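PDB 4WZZ: putative sugar ABC transporter, substrate-binding protein from Clostridium phytofermentans, which probably serves as the carbohydrate receptor of an ABC transporter, and holds L-rhamnose in this structure. Local coordinates for residues Ser178-Val183 with Ala236-Ile241; Gly303-Tyr308 with Phe326-Lys331; Tyr51-Thr56 with Leu313-Ile318. All coordinates share one frame; numbering follows the deposited sequence.

Contact 3 opens at the first modelled residues, 51-56, and closes only at 313-318, a loop that takes in most of the chain. Contact 1 falls wholly within that loop: it joins strand 179-185 to the turn leaving helix 224-237, in the lobe built on the four-stranded parallel sheet. Contact 2 begins at 303-308, before contact 3 has closed, and ends at 326-331, so contacts 2 and 3 cross. Both use helix 299-315 of the other lobe and they touch each other, Tyr51 of contact 3 lying against Tyr308 and Phe326 of contact 2. Contact 1 sits across the molecule, its centre about 41 Å from that of contact 2.

Contact 1. Residues Ser178-Val183 with Ala236-Ile241; sequences SGDWAV and AADPNI
Asp180 and Ile241 bring the two backbones together, their CA atoms 5.0 Å apart, where strand 179-185 passes the turn that follows helix 224-237. That turn is a type I beta turn from Asp238 to Ile241, closed by Ile241 N bonding to Asp238 O. Proline suits its second position, since its ring already holds the phi angle needed there. Alongside, a water spans the backbones, accepting from Asp180 N at 2.8 Å and donating to Asn240 O at 2.9 Å.

Ile241 supplies the apolar part. Its CG1 lies anti to the backbone N (chi1 -172°) and the chain runs on extended, which carries CD1 across to Ala182 CB at 3.6 Å, while CG1 rests against Asp180 O. The small methyl of Ala182 leaves room for this longer side chain, and Ile234 of the helix touches both. Trp181, alternating with its neighbours along the strand, points to the other side of the sheet, against Met168 and Ile171.

Towards the more open end, in the conformer given, two aspartates cross at about a right angle. Asp180 OD1 accepts from Asn213 ND2, while two acceptor oxygens, Asp180 OD2 and Asp238 OD2, face each other without a hydrogen bond; this like-charge pairing is doubtful, since Asp238 has a second conformer. Asp238 OD1 meets Asn240 N from above its carboxylate plane in an Asx turn.

Strand 212-219, helix 224-237 and strand 243-246 form a beta-alpha-beta crossover that steps over strand 179-185. The turn from helix 224-237 into strand 243-246 packs here against the start of strand 179-185, an inner strand of the parallel sheet, as in the alpha/beta lobes of periplasmic binding proteins.

Contact 2. Residues Gly303-Tyr308 with Phe326-Lys331; sequences GNLAAY and FTVPDK
Val328 sits as a bump on the broad face of Tyr308. Its CB lies 3.9 Å from the ring centroid and 18° off the ring normal, a CH-pi contact, and its CG1 fills the angle where the ring joins the helix, 3.4 Å from Tyr308 CB. The two side chains cross at about a right angle, and the branched CB of the compact valine sits over the face, offset toward the rim. With CG anti to its own carbonyl carbon (chi1 -72°), Tyr308 leans out from the helix to meet it.

Pro329 comes next along the chain and meets the ring obliquely. Its CD approaches Tyr308 CE1 to 3.3 Å, and its CG lies near CE1 and the hydroxyl. The stiff ring suits this place, where the chain turns away at the surface and a fixed apolar block can lean on the tyrosine.

These residues belong to helix 299-315 and to the end of strand 325-327, an outermost strand, within this chain, of the mixed sheet of one lobe of this periplasmic binding protein fold; the helix packs there against the chain as it leaves the strand. On the helix side Tyr308 also touches Val79 of helix 67-82, and its ring meets that of Tyr51 edge-to-face.

One turn back, Leu305 extends its CD1 to the Phe326 ring, reaching CZ at 4.0 Å, and the two side chains cross obliquely; both are buried, a setting that suits their apolar side chains.

At the polar end a water lies in the plane of the Tyr308 ring, 2.6 Å from its OH, and donates to Asp330 OD2 at 3.1 Å. The other carboxylate oxygen, Asp330 OD1, is hydrogen-bonded to Thr332 OG1.

Contact 3. Residues Tyr51-Thr56 with Leu313-Ile318; sequences YATTAT and LVNGTI
Asn315 turns its CG anti to its own carbonyl carbon (chi1 -75°), and with chi2 at only -7° OD1 stays on the side of its CA while ND2 is thrown outward, straight at the backbone of Ala52. Thr53 holds OG1 anti to the backbone N (chi1 -176°), which places the hydroxyl between its own chain and the asparagine.

The bond that results runs from Asn315 ND2 to Ala52 O, 3.0 Å long with an N-H...O angle of 162°. The acceptor lies close to the amide plane of Asn315, whereas the donor is tilted from the carbonyl plane of Ala52. An asparagine is apt here, because its amide can donate a hydrogen bond through ND2 and accept one through OD1: a water 2.7 Å from Thr53 OG1 donates to Asn315 OD1 at 3.3 Å. The amide is thus held at both ends by the same short run of chain, directly and through the water.

Thr53 OG1 also accepts from Ala55 N at 3.2 Å, an ST turn that bends the chain, and is hydrogen-bonded to Tyr57 OH. Beyond the turn, Ala55 CB meets Val314 CG1 at 3.9 Å; a methyl against a branched side chain makes a small apolar patch beside the polar one.

The contact fastens the start of the modelled chain to the last turn of helix 299-315. Thr53 and Ala55 make backbone bonds to Asn83, just after helix 67-82, and to Lys86 at the start of strand 86-90, respectively, while Val314 rests on His138 of strand 138-142 and Tyr51 OH reaches Thr327 O of strand 325-327.

Contact 1. Residues Ser178-Val183 with Ala236-Ile241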
# COMPACT_ATOMS: atom_id res chain seq x y z
N SER A 178 -21.55 -11.74 12.00
CA SER A 178 -21.10 -13.13 12.13
C SER A 178 -20.84 -13.72 10.77
O SER A 178 -21.31 -13.21 9.75
CB SER A 178 -22.16 -13.98 12.81
OG SER A 178 -23.33 -14.00 12.02
N GLY A 179 -20.11 -14.81 10.75
CA GLY A 179 -19.91 -15.55 9.51
C GLY A 179 -18.47 -15.70 9.10
O GLY A 179 -17.56 -15.14 9.71
N ASP A 180 -18.29 -16.44 8.01
CA ASP A 180 -16.97 -16.74 7.49
C ASP A 180 -16.49 -15.62 6.59
O ASP A 180 -17.28 -14.99 5.87
CB ASP A 180 -17.00 -18.02 6.68
CG ASP A 180 -17.29 -19.25 7.51
OD1 ASP A 180 -17.02 -19.29 8.73
OD2 ASP A 180 -17.79 -20.21 6.91
N TRP A 181 -15.19 -15.36 6.63
CA TRP A 181 -14.61 -14.39 5.73
C TRP A 181 -13.21 -14.86 5.36
O TRP A 181 -12.65 -15.78 5.97
CB TRP A 181 -14.61 -12.99 6.33
CG TRP A 181 -13.76 -12.82 7.56
CD1 TRP A 181 -14.04 -13.25 8.83
CD2 TRP A 181 -12.49 -12.17 7.63
NE1 TRP A 181 -13.02 -12.89 9.68
CE2 TRP A 181 -12.07 -12.21 8.97
CE3 TRP A 181 -11.69 -11.52 6.69
CZ2 TRP A 181 -10.85 -11.67 9.39
CZ3 TRP A 181 -10.51 -10.95 7.11
CH2 TRP A 181 -10.10 -11.04 8.45
N ALA A 182 -12.67 -14.28 4.30
CA ALA A 182 -11.36 -14.65 3.80
C ALA A 182 -10.58 -13.41 3.38
O ALA A 182 -11.15 -12.38 3.06
CB ALA A 182 -11.48 -15.61 2.62
N VAL A 183 -9.25 -13.53 3.40
CA VAL A 183 -8.38 -12.50 2.87
C VAL A 183 -7.86 -12.90 1.51
O VAL A 183 -7.35 -14.01 1.32
CB VAL A 183 -7.17 -12.28 3.77
CG1 VAL A 183 -6.18 -11.32 3.10
CG2 VAL A 183 -7.63 -11.79 5.16
N ALA A 236 -14.99 -21.54 -4.07
CA ALA A 236 -15.12 -22.99 -4.15
C ALA A 236 -14.85 -23.62 -2.77
O ALA A 236 -15.47 -24.62 -2.40
CB ALA A 236 -14.14 -23.52 -5.16
N ALA A 237 -13.92 -23.04 -2.03
CA ALA A 237 -13.52 -23.59 -0.75
C ALA A 237 -14.59 -23.34 0.31
O ALA A 237 -14.81 -24.16 1.20
CB ALA A 237 -12.19 -22.99 -0.30
N ASP A 238 -15.26 -22.21 0.21
CA ASP A 238 -16.31 -21.88 1.16
C ASP A 238 -17.36 -21.04 0.46
O ASP A 238 -17.29 -19.82 0.46
CB ASP A 238 -15.76 -21.17 2.40
CG ASP A 238 -16.85 -20.87 3.43
OD1 ASP A 238 -17.93 -21.50 3.41
OD2 ASP A 238 -16.61 -19.98 4.28
N PRO A 239 -18.34 -21.71 -0.15
CA PRO A 239 -19.44 -21.03 -0.84
C PRO A 239 -20.28 -20.20 0.12
O PRO A 239 -20.95 -19.27 -0.36
CB PRO A 239 -20.29 -22.18 -1.39
CG PRO A 239 -19.44 -23.37 -1.34
CD PRO A 239 -18.38 -23.17 -0.32
N ASN A 240 -20.26 -20.51 1.42
CA ASN A 240 -21.09 -19.77 2.38
C ASN A 240 -20.37 -18.57 2.94
O ASN A 240 -20.84 -17.97 3.91
CB ASN A 240 -21.53 -20.63 3.56
CG ASN A 240 -22.76 -20.05 4.27
OD1 ASN A 240 -23.60 -19.37 3.66
ND2 ASN A 240 -22.87 -20.32 5.55
N ILE A 241 -19.23 -18.23 2.34
CA ILE A 241 -18.48 -17.06 2.78
C ILE A 241 -19.34 -15.80 2.71
O ILE A 241 -20.14 -15.61 1.78
CB ILE A 241 -17.19 -16.91 1.93
CG1 ILE A 241 -16.30 -15.82 2.51
CG2 ILE A 241 -17.51 -16.59 0.48
CD1 ILE A 241 -14.95 -15.80 1.86
O HOH W 1 -20.50 -17.71 6.74

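Contact 2. Residues Gly303-Tyr308 with Phe326-Lys331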
# COMPACT_ATOMS: atom_id res chain seq x y z
N GLY A 303 3.40 9.37 -2.77
CA GLY A 303 4.58 9.61 -3.59
C GLY A 303 5.17 10.98 -3.33
O GLY A 303 6.39 11.12 -3.23
N ASN A 304 4.30 12.00 -3.24
CA ASN A 304 4.76 13.36 -2.93
C ASN A 304 5.58 13.37 -1.65
O ASN A 304 6.67 13.95 -1.61
CB ASN A 304 3.60 14.33 -2.69
CG ASN A 304 2.72 14.60 -3.90
OD1 ASN A 304 1.60 15.07 -3.72
ND2 ASN A 304 3.21 14.36 -5.12
N LEU A 305 5.04 12.78 -0.59
CA LEU A 305 5.68 12.88 0.73
C LEU A 305 7.00 12.13 0.72
O LEU A 305 7.99 12.58 1.29
CB LEU A 305 4.75 12.30 1.80
CG LEU A 305 5.34 12.26 3.21
CD1 LEU A 305 5.72 13.65 3.67
CD2 LEU A 305 4.35 11.63 4.16
N ALA A 306 7.01 10.97 0.08
CA ALA A 306 8.24 10.20 -0.05
C ALA A 306 9.30 11.00 -0.79
O ALA A 306 10.50 10.91 -0.47
CB ALA A 306 7.97 8.88 -0.75
N ALA A 307 8.87 11.80 -1.78
CA ALA A 307 9.81 12.66 -2.50
C ALA A 307 10.33 13.77 -1.59
O ALA A 307 11.54 14.03 -1.57
CB ALA A 307 9.16 13.25 -3.76
N TYR A 308 9.45 14.43 -0.84
CA TYR A 308 9.92 15.47 0.08
C TYR A 308 10.92 14.90 1.08
O TYR A 308 11.94 15.54 1.40
CB TYR A 308 8.76 16.15 0.80
CG TYR A 308 7.94 17.06 -0.09
CD1 TYR A 308 8.52 18.16 -0.70
CD2 TYR A 308 6.58 16.82 -0.30
CE1 TYR A 308 7.78 18.99 -1.51
CE2 TYR A 308 5.83 17.65 -1.10
CZ TYR A 308 6.44 18.74 -1.71
OH TYR A 308 5.71 19.58 -2.52
N PHE A 326 10.14 17.72 9.78
CA PHE A 326 10.29 18.55 8.60
C PHE A 326 8.94 19.07 8.17
O PHE A 326 7.90 18.49 8.48
CB PHE A 326 11.00 17.80 7.47
CG PHE A 326 10.26 16.60 6.97
CD1 PHE A 326 10.19 15.44 7.74
CD2 PHE A 326 9.65 16.62 5.73
CE1 PHE A 326 9.50 14.32 7.27
CE2 PHE A 326 8.95 15.51 5.26
CZ PHE A 326 8.89 14.36 6.03
N THR A 327 8.96 20.19 7.46
CA THR A 327 7.77 20.82 6.96
C THR A 327 7.90 20.88 5.45
O THR A 327 8.89 21.37 4.92
CB THR A 327 7.61 22.24 7.56
OG1 THR A 327 7.54 22.15 8.99
CG2 THR A 327 6.34 22.92 7.03
N VAL A 328 6.91 20.34 4.75
CA VAL A 328 6.92 20.35 3.30
C VAL A 328 6.11 21.54 2.81
O VAL A 328 5.23 22.02 3.52
CB VAL A 328 6.37 19.02 2.73
CG1 VAL A 328 7.17 17.86 3.29
CG2 VAL A 328 4.89 18.85 3.04
N PRO A 329 6.41 22.03 1.59
CA PRO A 329 5.73 23.18 0.98
C PRO A 329 4.23 22.99 0.95
O PRO A 329 3.46 23.94 0.94
CB PRO A 329 6.25 23.16 -0.46
CG PRO A 329 7.54 22.47 -0.39
CD PRO A 329 7.40 21.44 0.68
N ASP A 330 3.82 21.73 0.94
CA ASP A 330 2.43 21.37 0.75
C ASP A 330 1.70 21.29 2.09
O ASP A 330 1.78 20.28 2.79
CB ASP A 330 2.39 20.01 0.06
CG ASP A 330 1.02 19.63 -0.41
OD1 ASP A 330 0.04 20.17 0.17
OD2 ASP A 330 0.92 18.80 -1.34
N LYS A 331 0.98 22.35 2.45
CA LYS A 331 0.42 22.46 3.80
C LYS A 331 -0.85 21.62 4.01
O LYS A 331 -1.47 21.69 5.07
CB LYS A 331 0.15 23.92 4.16
CG LYS A 331 1.33 24.83 3.89
CD LYS A 331 2.62 24.31 4.50
CE LYS A 331 3.78 25.27 4.21
NZ LYS A 331 5.06 24.83 4.84
O HOH W 2 3.45 18.53 -3.13

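Contact 3. Residues Tyr51-Thr56 with Leu313-Ile318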
# COMPACT_ATOMS: atom_id res chain seq x y z
N TYR A 51 13.78 22.97 -0.38
CA TYR A 51 13.69 21.70 -1.12
C TYR A 51 14.38 21.68 -2.48
O TYR A 51 14.30 20.69 -3.21
CB TYR A 51 12.24 21.25 -1.27
CG TYR A 51 11.72 20.72 0.04
CD1 TYR A 51 11.96 19.40 0.42
CD2 TYR A 51 11.07 21.56 0.94
CE1 TYR A 51 11.53 18.93 1.65
CE2 TYR A 51 10.63 21.08 2.16
CZ TYR A 51 10.86 19.77 2.51
OH TYR A 51 10.43 19.32 3.74
N ALA A 52 15.06 22.77 -2.84
CA ALA A 52 15.78 22.77 -4.11
C ALA A 52 16.78 21.62 -4.11
O ALA A 52 17.44 21.36 -3.10
CB ALA A 52 16.49 24.10 -4.32
N THR A 53 16.90 20.92 -5.24
CA THR A 53 17.81 19.79 -5.32
C THR A 53 18.27 19.68 -6.75
O THR A 53 17.56 20.10 -7.67
CB THR A 53 17.12 18.46 -4.87
OG1 THR A 53 18.06 17.37 -4.87
CG2 THR A 53 15.95 18.12 -5.76
N THR A 54 19.46 19.15 -6.96
CA THR A 54 19.87 18.78 -8.31
C THR A 54 20.23 17.30 -8.40
O THR A 54 20.83 16.85 -9.38
CB THR A 54 21.05 19.62 -8.81
OG1 THR A 54 22.19 19.37 -7.97
CG2 THR A 54 20.71 21.12 -8.77
N ALA A 55 19.81 16.53 -7.40
CA ALA A 55 20.20 15.14 -7.30
C ALA A 55 19.30 14.24 -8.15
O ALA A 55 18.29 14.69 -8.70
CB ALA A 55 20.17 14.70 -5.85
N THR A 56 19.68 12.97 -8.23
CA THR A 56 18.94 11.99 -9.01
C THR A 56 18.31 10.95 -8.08
O THR A 56 18.99 10.37 -7.24
CB THR A 56 19.86 11.33 -10.02
OG1 THR A 56 20.33 12.32 -10.95
CG2 THR A 56 19.11 10.23 -10.79
N LEU A 313 16.53 13.89 3.12
CA LEU A 313 17.70 13.03 3.32
C LEU A 313 18.92 13.47 2.51
O LEU A 313 20.04 13.52 3.04
CB LEU A 313 17.37 11.58 2.98
CG LEU A 313 16.45 10.80 3.91
CD1 LEU A 313 16.07 9.47 3.28
CD2 LEU A 313 17.08 10.57 5.29
N VAL A 314 18.71 13.78 1.23
CA VAL A 314 19.83 14.17 0.37
C VAL A 314 20.42 15.51 0.81
O VAL A 314 21.64 15.71 0.76
CB VAL A 314 19.40 14.24 -1.12
CG1 VAL A 314 20.49 14.92 -1.98
CG2 VAL A 314 19.08 12.85 -1.66
N ASN A 315 19.56 16.44 1.21
CA ASN A 315 20.01 17.76 1.61
C ASN A 315 20.44 17.81 3.08
O ASN A 315 20.96 18.82 3.54
CB ASN A 315 18.93 18.81 1.33
CG ASN A 315 18.81 19.16 -0.14
OD1 ASN A 315 19.62 18.73 -0.96
ND2 ASN A 315 17.81 19.96 -0.48
N GLY A 316 20.21 16.71 3.80
CA GLY A 316 20.67 16.56 5.16
C GLY A 316 19.80 17.24 6.20
O GLY A 316 20.21 17.41 7.34
N THR A 317 18.59 17.64 5.79
CA THR A 317 17.63 18.29 6.69
C THR A 317 17.06 17.28 7.71
O THR A 317 16.61 17.66 8.79
CB THR A 317 16.46 18.90 5.86
OG1 THR A 317 16.93 20.08 5.19
CG2 THR A 317 15.27 19.27 6.74
N ILE A 318 17.04 16.01 7.32
CA ILE A 318 16.70 14.91 8.22
C ILE A 318 17.66 13.80 7.93
O ILE A 318 18.32 13.79 6.90
CB ILE A 318 15.25 14.35 8.01
CG1 ILE A 318 15.15 13.65 6.67
CG2 ILE A 318 14.22 15.45 8.13
CD1 ILE A 318 13.76 13.16 6.32
O HOH W 3 20.44 18.38 -4.09